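Local coordinates for protein arylsulfatase (Pseudoalteromonas sp. MB47, PDB 7AJ0) that probably hydrolyses sulfate esters of the algal polysaccharide fucoidan, as a calcium-binding sulfatase that assembles into a hexamer, at residues 364-369 with 410-415. Numbering follows the deposited sequence.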
loop_
_atom_site.group_PDB
_atom_site.type_symbol
_atom_site.label_atom_id
_atom_site.label_comp_id
_atom_site.label_asym_id
_atom_site.label_seq_id
_atom_site.Cartn_x
_atom_site.Cartn_y
_atom_site.Cartn_z
ATOM N N MET A 364 30.293 -36.597 -22.954
ATOM C CA MET A 364 31.031 -35.343 -22.986
ATOM C C MET A 364 30.831 -34.526 -21.721
ATOM O O MET A 364 31.795 -33.990 -21.165
ATOM C CB MET A 364 30.598 -34.507 -24.200
ATOM C CG MET A 364 30.986 -35.082 -25.547
ATOM S SD MET A 364 32.653 -34.627 -26.045
ATOM C CE MET A 364 33.557 -36.099 -25.587
ATOM N N ILE A 365 29.587 -34.409 -21.263
ATOM C CA ILE A 365 29.240 -33.651 -20.068
ATOM C C ILE A 365 28.981 -34.651 -18.953
ATOM O O ILE A 365 28.080 -35.493 -19.060
ATOM C CB ILE A 365 28.021 -32.744 -20.310
ATOM C CG1 ILE A 365 28.381 -31.651 -21.327
ATOM C CG2 ILE A 365 27.531 -32.143 -18.999
ATOM C CD1 ILE A 365 27.244 -30.706 -21.677
ATOM N N SER A 366 29.777 -34.572 -17.893
ATOM C CA SER A 366 29.641 -35.506 -16.786
ATOM C C SER A 366 28.300 -35.315 -16.089
ATOM O O SER A 366 27.777 -34.202 -15.982
ATOM C CB SER A 366 30.787 -35.323 -15.794
ATOM O OG SER A 366 32.029 -35.635 -16.401
ATOM N N ALA A 367 27.745 -36.422 -15.612
ATOM C CA ALA A 367 26.427 -36.413 -15.004
ATOM C C ALA A 367 26.473 -35.831 -13.598
ATOM O O ALA A 367 27.483 -35.916 -12.897
ATOM C CB ALA A 367 25.857 -37.831 -14.958
ATOM N N GLY A 368 25.356 -35.231 -13.194
ATOM C CA GLY A 368 25.197 -34.790 -11.826
ATOM C C GLY A 368 25.836 -33.467 -11.492
ATOM O O GLY A 368 26.154 -33.225 -10.323
ATOM N N GLN A 369 26.032 -32.599 -12.475
ATOM C CA GLN A 369 26.619 -31.291 -12.235
ATOM C C GLN A 369 25.526 -30.252 -12.024
ATOM O O GLN A 369 24.577 -30.169 -12.811
ATOM C CB GLN A 369 27.502 -30.864 -13.406
ATOM C CG GLN A 369 28.822 -31.582 -13.501
ATOM C CD GLN A 369 29.653 -31.076 -14.660
ATOM O OE1 GLN A 369 30.306 -30.037 -14.562
ATOM N NE2 GLN A 369 29.619 -31.800 -15.773
ATOM N N LEU A 410 31.777 -28.107 -21.047
ATOM C CA LEU A 410 32.499 -29.365 -21.184
ATOM C C LEU A 410 33.538 -29.587 -20.092
ATOM O O LEU A 410 34.219 -30.618 -20.108
ATOM C CB LEU A 410 33.183 -29.435 -22.555
ATOM C CG LEU A 410 32.271 -29.283 -23.770
ATOM C CD1 LEU A 410 33.061 -29.452 -25.056
ATOM C CD2 LEU A 410 31.127 -30.276 -23.716
ATOM N N ALA A 411 33.677 -28.659 -19.153
ATOM C CA ALA A 411 34.591 -28.813 -18.031
ATOM C C ALA A 411 33.828 -29.275 -16.795
ATOM O O ALA A 411 32.732 -28.784 -16.511
ATOM C CB ALA A 411 35.317 -27.499 -17.730
ATOM N N ASP A 412 34.409 -30.226 -16.068
ATOM C CA ASP A 412 33.823 -30.667 -14.809
ATOM C C ASP A 412 33.814 -29.515 -13.812
ATOM O O ASP A 412 34.873 -29.000 -13.436
ATOM C CB ASP A 412 34.603 -31.853 -14.245
ATOM C CG ASP A 412 34.345 -33.140 -15.009
ATOM O OD1 ASP A 412 33.394 -33.174 -15.820
ATOM O OD2 ASP A 412 35.094 -34.118 -14.800
ATOM N N ASN A 413 32.620 -29.110 -13.389
ATOM C CA ASN A 413 32.451 -27.994 -12.460
ATOM C C ASN A 413 33.226 -26.772 -12.941
ATOM O O ASN A 413 33.928 -26.102 -12.180
ATOM C CB ASN A 413 32.881 -28.397 -11.051
ATOM C CG ASN A 413 32.370 -29.766 -10.664
ATOM O OD1 ASN A 413 31.174 -29.954 -10.435
ATOM N ND2 ASN A 413 33.275 -30.737 -10.592
ATOM N N GLY A 414 33.094 -26.485 -14.232
ATOM C CA GLY A 414 33.843 -25.400 -14.819
ATOM C C GLY A 414 33.309 -24.041 -14.416
ATOM O O GLY A 414 32.174 -23.885 -13.963
ATOM N N LYS A 415 34.158 -23.037 -14.581
ATOM C CA LYS A 415 33.764 -21.657 -14.346
ATOM C C LYS A 415 33.316 -21.017 -15.652
ATOM O O LYS A 415 33.815 -21.341 -16.734
ATOM C CB LYS A 415 34.915 -20.872 -13.721
ATOM C CG LYS A 415 35.285 -21.369 -12.330
ATOM C CD LYS A 415 36.445 -20.588 -11.731
ATOM C CE LYS A 415 36.799 -21.115 -10.347
ATOM N NZ LYS A 415 37.825 -20.276 -9.672
HETATM O O HOH W 1 32.096 -32.856 -17.878
HETATM O O HOH W 2 30.797 -30.606 -17.821
#
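A type II beta turn, Ala411 to Gly414, in the loop after helix 406-409 packs against the loop that leads into strand 369-371. Gln369, buried at the start of that strand, spans the two loops with its amide. Its chain runs extended beyond CG, and Gln369 OE1 accepts a nearly straight (164°) hydrogen bond of 2.8 Å from the backbone N of Asn413, the N-H lying above the carbonyl plane. Asn413 is the turn's third residue, where phi is positive (50°), a conformation asparagine tolerates better than most residues. On the other side of the amide, Gln369 NE2 donates a hydrogen bond to Ser366 O at 3.0 Å, almost in the amide plane, and another to water 2, which passes a weak bond to Ala411 O. With donor and acceptor side by side, glutamine suits this place; an alanine here, with no amide to bond Asn413 N and Ser366 O, would probably loosen the turn from the loop. In the alkaline-phosphatase-like sulfatase fold the strand runs parallel to 91-97 in the large mixed sheet, and helix 31-48 packs over Leu410. Ser366 is short enough for OG to reach the syn lone pair of Asp412 OD1 at 2.9 Å, on the more solvent-exposed side. That same oxygen takes a bond from water 1, itself the acceptor of the Ser366 N-H. Deeper in, Leu410 CD2 meets Ile365 CG1 at 3.9 Å, the two branched chains crossing at about a right angle, while Lys40 NZ, from helix 31-48, hydrogen-bonds to both Met364 O and Leu410 O.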